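Local coordinates for protein telomere length regulator taz1 (Schizosaccharomyces pombe, PDB 4ZMI) that binds double-stranded telomeric DNA and regulates telomere length in fission yeast, the piece described here being its helical domain, at residues 44-49 / 108-113; 73-78 / 121-126; 101-106 / 223-228. All coordinates share one frame; numbering follows the deposited sequence.

Followed from the N terminus, the chain makes three contacts that interlock rather than nest. Helix 43-50 comes first, and interaction 1 closes a loop of 58 residues when the turn 108-113, just after helix 95-107, packs on it. Within that loop lies segment 73-78, which pairs forward with helix 118-130 in interaction 2, so the two loops cross. Segment 101-106 falls inside both loops and reaches beyond them to helix 214-229 in interaction 3, crossing each in turn. Interactions 2 and 3 touch directly, through T75 with T105 and I76 with Q102. Helix 95-107 and the turn behind it thus join early, middle and C-terminal helices of one all-helical domain.

Interaction 1 of 3, residues 44-49 / 108-113; sequences ESFSER and IDLLDN
E44 and N113 meet at the outer margin of this contact, where the carboxylate atom OE1 of E44 accepts a weak hydrogen bond from ND2 of N113 at 3.4 Å. The two side chains lie side by side and point the same way, with carboxylate and amide planes 43° apart. The N-H line is bent to 141°, so the pair is a loose polar clasp at a surface where N113 is exposed to solvent.

Further along the helix, F46 turns inward and carries much of the apolar contact. Its CG stands anti to the backbone N (chi1 -153°), and the side chain crosses that of L111 at about a right angle. One methyl of L111 does the touching: CD2 sits 3.7 Å from CB of F46 and equally near its CG, approaching the ring obliquely at its root. On the CD2/CE2 side of the ring, CE2 of F46 comes within 4.2 Å of CB of L110. Two successive leucines of the turn therefore touch one phenylalanine, one at its CB and CG, the other beside its CD2/CE2 side.

S47 meets the same leucine methyl, its OG lying 3.9 Å from CD2 of L111. While this methyl neighbour offers no hydrogen bond, the hydroxyl has a weak one to the backbone O of P43 in its own helix.

The contact is a small case of a short helix seated on the turn that follows another helix, here helix 95-107. F46 continues to V29 of helix 5-35 and F214 of helix 214-229, L111 reaches L58 and Y59 of helix 52-68, and L110 packs on F217, V218 and V221, so that helix 43-50 and the turn are set among three longer helices.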
loop_
_atom_site.group_PDB
_atom_site.type_symbol
_atom_site.label_atom_id
_atom_site.label_comp_id
_atom_site.label_asym_id
_atom_site.label_seq_id
_atom_site.Cartn_x
_atom_site.Cartn_y
_atom_site.Cartn_z
ATOM N N GLU A 44 7.395 11.567 11.730
ATOM C CA GLU A 44 7.018 12.728 12.535
ATOM C C GLU A 44 7.584 14.022 11.960
ATOM O O GLU A 44 6.922 15.069 11.980
ATOM C CB GLU A 44 7.452 12.568 13.987
ATOM C CG GLU A 44 7.187 13.802 14.836
ATOM C CD GLU A 44 5.712 14.134 14.946
ATOM O OE1 GLU A 44 4.898 13.187 15.070
ATOM O OE2 GLU A 44 5.370 15.341 14.913
ATOM N N SER A 45 8.792 13.939 11.422
ATOM C CA SER A 45 9.409 15.103 10.786
ATOM C C SER A 45 8.688 15.458 9.498
ATOM O O SER A 45 8.519 16.641 9.164
ATOM C CB SER A 45 10.886 14.847 10.495
ATOM O OG SER A 45 11.567 14.507 11.686
ATOM N N PHE A 46 8.281 14.421 8.772
ATOM C CA PHE A 46 7.504 14.591 7.557
ATOM C C PHE A 46 6.244 15.360 7.932
ATOM O O PHE A 46 5.793 16.240 7.192
ATOM C CB PHE A 46 7.165 13.227 6.952
ATOM C CG PHE A 46 6.948 13.253 5.473
ATOM C CD1 PHE A 46 6.691 14.443 4.812
ATOM C CD2 PHE A 46 6.992 12.074 4.739
ATOM C CE1 PHE A 46 6.482 14.463 3.446
ATOM C CE2 PHE A 46 6.781 12.088 3.374
ATOM C CZ PHE A 46 6.523 13.287 2.729
ATOM N N SER A 47 5.712 15.055 9.114
ATOM C CA SER A 47 4.464 15.666 9.574
ATOM C C SER A 47 4.639 17.149 9.875
ATOM O O SER A 47 3.874 17.990 9.404
ATOM C CB SER A 47 3.938 14.951 10.821
ATOM O OG SER A 47 3.545 13.630 10.522
ATOM N N GLU A 48 5.655 17.457 10.666
ATOM C CA GLU A 48 5.937 18.833 11.030
ATOM C C GLU A 48 6.187 19.677 9.794
ATOM O O GLU A 48 5.668 20.783 9.681
ATOM C CB GLU A 48 7.144 18.907 11.953
ATOM C CG GLU A 48 6.984 18.134 13.242
ATOM C CD GLU A 48 8.266 18.116 14.061
ATOM O OE1 GLU A 48 9.206 18.876 13.719
ATOM O OE2 GLU A 48 8.338 17.340 15.041
ATOM N N ARG A 49 6.978 19.163 8.861
ATOM C CA ARG A 49 7.259 19.936 7.660
ATOM C C ARG A 49 5.997 20.171 6.832
ATOM O O ARG A 49 5.829 21.242 6.253
ATOM C CB ARG A 49 8.370 19.297 6.826
ATOM C CG ARG A 49 8.570 19.915 5.435
ATOM C CD ARG A 49 8.994 21.390 5.454
ATOM N NE ARG A 49 9.322 21.854 4.102
ATOM C CZ ARG A 49 9.668 23.100 3.779
ATOM N NH1 ARG A 49 9.735 24.046 4.707
ATOM N NH2 ARG A 49 9.947 23.400 2.515
ATOM N N ILE A 108 0.487 9.045 2.103
ATOM C CA ILE A 108 0.196 9.597 3.430
ATOM C C ILE A 108 0.447 8.596 4.550
ATOM O O ILE A 108 0.484 8.972 5.727
ATOM C CB ILE A 108 -1.273 10.076 3.569
ATOM C CG1 ILE A 108 -2.246 8.899 3.591
ATOM C CG2 ILE A 108 -1.660 11.032 2.460
ATOM C CD1 ILE A 108 -3.673 9.328 3.767
ATOM N N ASP A 109 0.558 7.319 4.187
ATOM C CA ASP A 109 0.843 6.258 5.147
ATOM C C ASP A 109 2.303 6.374 5.588
ATOM O O ASP A 109 2.696 5.799 6.602
ATOM C CB ASP A 109 0.555 4.873 4.533
ATOM C CG ASP A 109 0.545 3.749 5.567
ATOM O OD1 ASP A 109 0.133 3.989 6.717
ATOM O OD2 ASP A 109 0.943 2.613 5.223
ATOM N N LEU A 110 3.087 7.149 4.843
ATOM C CA LEU A 110 4.460 7.479 5.237
ATOM C C LEU A 110 4.476 8.344 6.478
ATOM O O LEU A 110 5.529 8.555 7.080
ATOM C CB LEU A 110 5.164 8.236 4.121
ATOM C CG LEU A 110 5.399 7.407 2.869
ATOM C CD1 LEU A 110 5.763 8.312 1.707
ATOM C CD2 LEU A 110 6.471 6.341 3.136
ATOM N N LEU A 111 3.307 8.865 6.842
ATOM C CA LEU A 111 3.175 9.733 8.006
ATOM C C LEU A 111 2.931 8.947 9.295
ATOM O O LEU A 111 2.855 9.524 10.375
ATOM C CB LEU A 111 2.053 10.757 7.781
ATOM C CG LEU A 111 2.246 11.715 6.601
ATOM C CD1 LEU A 111 1.075 12.670 6.444
ATOM C CD2 LEU A 111 3.556 12.493 6.758
ATOM N N ASP A 112 2.799 7.629 9.180
ATOM C CA ASP A 112 2.491 6.787 10.338
ATOM C C ASP A 112 3.709 6.672 11.254
ATOM O O ASP A 112 4.595 5.863 11.011
ATOM C CB ASP A 112 2.036 5.396 9.865
ATOM C CG ASP A 112 1.973 4.381 10.990
ATOM O OD1 ASP A 112 1.924 4.781 12.173
ATOM O OD2 ASP A 112 1.981 3.169 10.688
ATOM N N ASN A 113 3.743 7.452 12.329
ATOM C CA ASN A 113 4.901 7.408 13.223
ATOM C C ASN A 113 5.006 6.162 14.110
ATOM O O ASN A 113 5.847 6.119 14.996
ATOM C CB ASN A 113 5.039 8.703 14.046
ATOM C CG ASN A 113 3.995 8.833 15.145
ATOM O OD1 ASN A 113 3.615 7.855 15.791
ATOM N ND2 ASN A 113 3.534 10.061 15.370
#

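Interaction 2 of 3, residues 73-78 / 121-126; sequences FRTIFF and RSIVLD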
loop_
_atom_site.group_PDB
_atom_site.type_symbol
_atom_site.label_atom_id
_atom_site.label_comp_id
_atom_site.label_asym_id
_atom_site.label_seq_id
_atom_site.Cartn_x
_atom_site.Cartn_y
_atom_site.Cartn_z
ATOM N N PHE A 73 -9.949 -1.821 4.328
ATOM C CA PHE A 73 -8.507 -2.095 4.430
ATOM C C PHE A 73 -7.665 -0.945 3.886
ATOM O O PHE A 73 -6.520 -1.129 3.477
ATOM C CB PHE A 73 -8.159 -3.471 3.828
ATOM C CG PHE A 73 -8.715 -4.587 4.632
ATOM C CD1 PHE A 73 -10.014 -5.025 4.425
ATOM C CD2 PHE A 73 -7.993 -5.130 5.660
ATOM C CE1 PHE A 73 -10.558 -6.007 5.213
ATOM C CE2 PHE A 73 -8.531 -6.127 6.444
ATOM C CZ PHE A 73 -9.813 -6.568 6.220
ATOM N N ARG A 74 -8.299 0.228 3.838
ATOM C CA ARG A 74 -7.617 1.522 3.763
ATOM C C ARG A 74 -7.204 1.945 2.374
ATOM O O ARG A 74 -6.735 3.071 2.181
ATOM C CB ARG A 74 -6.396 1.547 4.689
ATOM C CG ARG A 74 -6.745 1.261 6.131
ATOM C CD ARG A 74 -5.602 0.590 6.892
ATOM N NE ARG A 74 -5.163 1.460 7.967
ATOM C CZ ARG A 74 -4.089 2.227 7.890
ATOM N NH1 ARG A 74 -3.345 2.178 6.796
ATOM N NH2 ARG A 74 -3.755 3.018 8.904
ATOM N N THR A 75 -7.365 1.050 1.410
ATOM C CA THR A 75 -6.885 1.333 0.069
ATOM C C THR A 75 -7.580 0.382 -0.907
ATOM O O THR A 75 -8.477 -0.372 -0.532
ATOM C CB THR A 75 -5.361 1.133 -0.004
ATOM O OG1 THR A 75 -4.892 1.467 -1.309
ATOM C CG2 THR A 75 -5.049 -0.311 0.249
ATOM N N ILE A 76 -7.153 0.433 -2.157
ATOM C CA ILE A 76 -7.787 -0.306 -3.229
ATOM C C ILE A 76 -7.039 -1.591 -3.515
ATOM O O ILE A 76 -5.813 -1.597 -3.566
ATOM C CB ILE A 76 -7.735 0.502 -4.518
ATOM C CG1 ILE A 76 -8.475 1.828 -4.347
ATOM C CG2 ILE A 76 -8.285 -0.325 -5.670
ATOM C CD1 ILE A 76 -9.940 1.660 -4.031
ATOM N N PHE A 77 -7.771 -2.675 -3.737
ATOM C CA PHE A 77 -7.145 -3.955 -4.001
ATOM C C PHE A 77 -7.401 -4.482 -5.384
ATOM O O PHE A 77 -8.482 -5.013 -5.677
ATOM C CB PHE A 77 -7.562 -4.955 -2.940
ATOM C CG PHE A 77 -6.991 -4.634 -1.611
ATOM C CD1 PHE A 77 -7.640 -3.760 -0.764
ATOM C CD2 PHE A 77 -5.747 -5.139 -1.243
ATOM C CE1 PHE A 77 -7.097 -3.438 0.462
ATOM C CE2 PHE A 77 -5.185 -4.835 -0.028
ATOM C CZ PHE A 77 -5.855 -3.967 0.840
ATOM N N PHE A 78 -6.382 -4.353 -6.228
ATOM C CA PHE A 78 -6.497 -4.770 -7.610
ATOM C C PHE A 78 -6.630 -6.278 -7.740
ATOM O O PHE A 78 -7.320 -6.773 -8.639
ATOM C CB PHE A 78 -5.358 -4.198 -8.453
ATOM C CG PHE A 78 -5.446 -2.706 -8.631
ATOM C CD1 PHE A 78 -4.689 -1.857 -7.854
ATOM C CD2 PHE A 78 -6.323 -2.157 -9.553
ATOM C CE1 PHE A 78 -4.788 -0.489 -7.998
ATOM C CE2 PHE A 78 -6.421 -0.795 -9.705
ATOM C CZ PHE A 78 -5.654 0.043 -8.931
ATOM N N ARG A 121 1.832 -1.720 3.372
ATOM C CA ARG A 121 1.849 -3.175 3.414
ATOM C C ARG A 121 0.779 -3.745 2.480
ATOM O O ARG A 121 1.052 -4.670 1.695
ATOM C CB ARG A 121 1.648 -3.692 4.828
ATOM C CG ARG A 121 2.191 -5.085 5.002
ATOM C CD ARG A 121 1.812 -5.653 6.339
ATOM N NE ARG A 121 2.179 -4.735 7.396
ATOM C CZ ARG A 121 1.855 -4.910 8.663
ATOM N NH1 ARG A 121 1.174 -5.985 9.014
ATOM N NH2 ARG A 121 2.222 -4.016 9.564
ATOM N N SER A 122 -0.425 -3.171 2.543
ATOM C CA SER A 122 -1.525 -3.627 1.695
ATOM C C SER A 122 -1.142 -3.486 0.245
ATOM O O SER A 122 -1.343 -4.402 -0.535
ATOM C CB SER A 122 -2.788 -2.793 1.963
ATOM O OG SER A 122 -3.240 -3.065 3.262
ATOM N N ILE A 123 -0.613 -2.319 -0.123
ATOM C CA ILE A 123 -0.325 -2.066 -1.533
ATOM C C ILE A 123 0.752 -3.000 -2.059
ATOM O O ILE A 123 0.580 -3.582 -3.126
ATOM C CB ILE A 123 0.041 -0.600 -1.788
ATOM C CG1 ILE A 123 -1.124 0.284 -1.371
ATOM C CG2 ILE A 123 0.361 -0.355 -3.261
ATOM C CD1 ILE A 123 -0.737 1.727 -1.188
ATOM N N VAL A 124 1.851 -3.151 -1.313
ATOM C CA VAL A 124 2.907 -4.089 -1.705
ATOM C C VAL A 124 2.397 -5.542 -1.855
ATOM O O VAL A 124 2.693 -6.196 -2.842
ATOM C CB VAL A 124 4.100 -4.054 -0.711
ATOM C CG1 VAL A 124 5.164 -5.089 -1.095
ATOM C CG2 VAL A 124 4.707 -2.671 -0.654
ATOM N N LEU A 125 1.633 -6.041 -0.879
ATOM C CA LEU A 125 1.098 -7.402 -0.947
ATOM C C LEU A 125 0.137 -7.526 -2.119
ATOM O O LEU A 125 0.117 -8.548 -2.799
ATOM C CB LEU A 125 0.391 -7.815 0.350
ATOM C CG LEU A 125 1.313 -8.142 1.540
ATOM C CD1 LEU A 125 0.509 -8.085 2.816
ATOM C CD2 LEU A 125 1.973 -9.516 1.422
ATOM N N ASP A 126 -0.661 -6.486 -2.354
ATOM C CA ASP A 126 -1.619 -6.519 -3.456
ATOM C C ASP A 126 -0.868 -6.646 -4.769
ATOM O O ASP A 126 -1.205 -7.477 -5.602
ATOM C CB ASP A 126 -2.488 -5.275 -3.470
ATOM C CG ASP A 126 -3.556 -5.324 -4.551
ATOM O OD1 ASP A 126 -4.288 -6.337 -4.631
ATOM O OD2 ASP A 126 -3.652 -4.346 -5.326
HETATM O O HOH W 1 -4.315 -1.729 5.341
#
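D126 and F78 make the direct hydrogen bond of this contact, the backbone N of F78 donating a hydrogen bond to OD2 of D126 at 2.9 Å. The carboxylate is met on its syn side, the donor standing 25° out of its plane, and the N-H line is bent to 145°. CG of D126 is anti to its backbone N (chi1 -176°), which carries CG toward the start of helix 78-83, where F77 is the N-cap residue. The other oxygen, OD1, accepts from the hydroxyl of S79, so both carboxylate oxygens are engaged at that helix start.

A water supplies the second polar link. It donates to O of F73 at 2.9 Å and to OG of S122 at 2.7 Å, bridging two groups that do not bond directly. S122 OG is also hydrogen-bonded to the backbone O of C170, and the hydroxyl of T75 bonds to that of T105.

The remaining contacts are van der Waals. The tip of the F77 ring meets S122, CZ lying 3.5 Å from CB, while OD1 of D126 lies near the ring plane at its edge, 3.9 Å from CD2 of F77. T75 sets CG2 against CB of S122 at 3.8 Å, and its OG1 lies beside CG1 of I123.

An irregular segment is thus fixed to helix 118-130 by one direct hydrogen bond and one water bridge set among aromatic and aliphatic groups. Because D126 is buried, its charge is probably steadied by the amide of F78, the hydroxyl of S79 and the N-terminal end of helix 78-83.

Interaction 3 of 3, residues 101-106 / 223-228; sequences IQFFTG and HFLLEF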
loop_
_atom_site.group_PDB
_atom_site.type_symbol
_atom_site.label_atom_id
_atom_site.label_comp_id
_atom_site.label_asym_id
_atom_site.label_seq_id
_atom_site.Cartn_x
_atom_site.Cartn_y
_atom_site.Cartn_z
ATOM N N ILE A 101 -5.845 7.082 -6.667
ATOM C CA ILE A 101 -6.378 7.018 -5.303
ATOM C C ILE A 101 -5.462 6.170 -4.400
ATOM O O ILE A 101 -5.149 6.541 -3.262
ATOM C CB ILE A 101 -7.808 6.421 -5.294
ATOM C CG1 ILE A 101 -8.751 7.279 -6.136
ATOM C CG2 ILE A 101 -8.339 6.307 -3.878
ATOM C CD1 ILE A 101 -9.742 6.466 -6.933
ATOM N N GLN A 102 -5.025 5.034 -4.917
ATOM C CA GLN A 102 -4.161 4.152 -4.147
ATOM C C GLN A 102 -2.816 4.840 -3.808
ATOM O O GLN A 102 -2.310 4.715 -2.690
ATOM C CB GLN A 102 -3.955 2.855 -4.922
ATOM C CG GLN A 102 -3.045 1.851 -4.267
ATOM C CD GLN A 102 -2.681 0.727 -5.208
ATOM O OE1 GLN A 102 -1.956 0.935 -6.178
ATOM N NE2 GLN A 102 -3.200 -0.469 -4.942
ATOM N N PHE A 103 -2.269 5.574 -4.777
ATOM C CA PHE A 103 -1.037 6.362 -4.602
ATOM C C PHE A 103 -1.173 7.243 -3.376
ATOM O O PHE A 103 -0.336 7.208 -2.466
ATOM C CB PHE A 103 -0.812 7.257 -5.824
ATOM C CG PHE A 103 0.623 7.612 -6.076
ATOM C CD1 PHE A 103 1.253 7.188 -7.235
ATOM C CD2 PHE A 103 1.336 8.377 -5.167
ATOM C CE1 PHE A 103 2.576 7.508 -7.477
ATOM C CE2 PHE A 103 2.660 8.699 -5.403
ATOM C CZ PHE A 103 3.282 8.262 -6.561
ATOM N N PHE A 104 -2.250 8.023 -3.353
ATOM C CA PHE A 104 -2.536 8.895 -2.222
ATOM C C PHE A 104 -2.564 8.116 -0.921
ATOM O O PHE A 104 -1.982 8.542 0.068
ATOM C CB PHE A 104 -3.860 9.646 -2.399
ATOM C CG PHE A 104 -4.301 10.377 -1.163
ATOM C CD1 PHE A 104 -3.769 11.613 -0.852
ATOM C CD2 PHE A 104 -5.207 9.811 -0.293
ATOM C CE1 PHE A 104 -4.155 12.281 0.288
ATOM C CE2 PHE A 104 -5.587 10.468 0.853
ATOM C CZ PHE A 104 -5.071 11.703 1.141
ATOM N N THR A 105 -3.247 6.974 -0.926
ATOM C CA THR A 105 -3.374 6.192 0.295
ATOM C C THR A 105 -2.014 5.628 0.705
ATOM O O THR A 105 -1.726 5.499 1.889
ATOM C CB THR A 105 -4.442 5.091 0.177
ATOM O OG1 THR A 105 -4.119 4.201 -0.898
ATOM C CG2 THR A 105 -5.803 5.725 -0.091
ATOM N N GLY A 106 -1.176 5.310 -0.276
ATOM C CA GLY A 106 0.194 4.924 0.002
ATOM C C GLY A 106 1.033 6.053 0.607
ATOM O O GLY A 106 1.575 5.887 1.697
ATOM N N HIS A 223 8.872 6.073 -5.729
ATOM C CA HIS A 223 9.282 5.404 -6.951
ATOM C C HIS A 223 8.350 4.236 -7.242
ATOM O O HIS A 223 7.827 4.116 -8.351
ATOM C CB HIS A 223 10.723 4.898 -6.846
ATOM C CG HIS A 223 11.339 4.554 -8.170
ATOM N ND1 HIS A 223 11.003 3.419 -8.877
ATOM C CD2 HIS A 223 12.279 5.192 -8.907
ATOM C CE1 HIS A 223 11.704 3.376 -9.998
ATOM N NE2 HIS A 223 12.485 4.443 -10.041
ATOM N N PHE A 224 8.138 3.392 -6.234
ATOM C CA PHE A 224 7.362 2.165 -6.410
ATOM C C PHE A 224 5.905 2.425 -6.764
ATOM O O PHE A 224 5.348 1.748 -7.619
ATOM C CB PHE A 224 7.432 1.288 -5.164
ATOM C CG PHE A 224 6.545 0.078 -5.232
ATOM C CD1 PHE A 224 6.935 -1.034 -5.946
ATOM C CD2 PHE A 224 5.332 0.054 -4.582
ATOM C CE1 PHE A 224 6.133 -2.147 -6.002
ATOM C CE2 PHE A 224 4.524 -1.054 -4.644
ATOM C CZ PHE A 224 4.923 -2.155 -5.354
ATOM N N LEU A 225 5.295 3.405 -6.104
ATOM C CA LEU A 225 3.920 3.780 -6.402
ATOM C C LEU A 225 3.819 4.388 -7.798
ATOM O O LEU A 225 2.743 4.446 -8.378
ATOM C CB LEU A 225 3.387 4.784 -5.369
ATOM C CG LEU A 225 3.394 4.431 -3.875
ATOM C CD1 LEU A 225 2.704 5.511 -3.044
ATOM C CD2 LEU A 225 2.749 3.084 -3.621
ATOM N N LEU A 226 4.940 4.863 -8.329
ATOM C CA LEU A 226 4.955 5.436 -9.670
ATOM C C LEU A 226 5.018 4.356 -10.744
ATOM O O LEU A 226 4.266 4.420 -11.712
ATOM C CB LEU A 226 6.112 6.420 -9.837
ATOM C CG LEU A 226 5.922 7.819 -9.252
ATOM C CD1 LEU A 226 7.223 8.598 -9.299
ATOM C CD2 LEU A 226 4.836 8.561 -9.991
ATOM N N GLU A 227 5.909 3.375 -10.578
ATOM C CA GLU A 227 5.946 2.203 -11.462
ATOM C C GLU A 227 4.577 1.546 -11.529
ATOM O O GLU A 227 4.080 1.236 -12.610
ATOM C CB GLU A 227 6.915 1.140 -10.948
ATOM C CG GLU A 227 8.310 1.596 -10.619
ATOM C CD GLU A 227 9.150 0.453 -10.090
ATOM O OE1 GLU A 227 9.022 -0.677 -10.611
ATOM O OE2 GLU A 227 9.924 0.683 -9.140
ATOM N N PHE A 228 3.996 1.306 -10.354
ATOM C CA PHE A 228 2.663 0.723 -10.230
ATOM C C PHE A 228 1.704 1.538 -11.099
ATOM O O PHE A 228 0.911 0.974 -11.848
ATOM C CB PHE A 228 2.234 0.736 -8.751
ATOM C CG PHE A 228 1.157 -0.275 -8.379
ATOM C CD1 PHE A 228 1.047 -0.721 -7.067
ATOM C CD2 PHE A 228 0.243 -0.757 -9.308
ATOM C CE1 PHE A 228 0.068 -1.631 -6.691
ATOM C CE2 PHE A 228 -0.751 -1.677 -8.928
ATOM C CZ PHE A 228 -0.834 -2.102 -7.625
#
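F103 and L225 are brought together by first torsions of different kinds: CG of F103 is anti to its backbone N (chi1 -154°), which carries CG toward the partner helix, whereas CG of L225 is anti to its own carbonyl carbon. The F103 ring lies against L225, whose CB sits over the ring centre, 3.6 Å from the centroid, in a CH-pi contact only 13° off the ring normal. The leucine's CD1 passes on to the backbone, 3.5 Å from O of F103 and 4.0 Å from CA of G106, a glycine that lets this methyl come close to the chain.

Around CE1 the F103 ring meets more of the partner helix. This atom lies 3.2 Å from the backbone O of L225 and 3.5 Å from CD2 of L226, which approaches obliquely; CG of L226 lies in the ring plane at the edge. An alanine at F103 would probably open a gap beside L225 and L226, leaving CB of L225 without the ring face it packs on.

Q102 extends to F228, and the two side chains cross at about a right angle. OE1 of Q102 is packed over one face of the F228 ring, offset toward the rim and 3.3 Å from CE1, while NE2 donates to the backbone O of I76.

Helices 95-107 and 214-229 run nearly antiparallel here, at 169° with local axes 10.1 Å apart. No hydrogen bond joins the segments: they are held by dispersion and the CH-pi contact of L225 with F103, and the buried amide of Q102 is probably oriented by its bond to I76, in a third part of the fold.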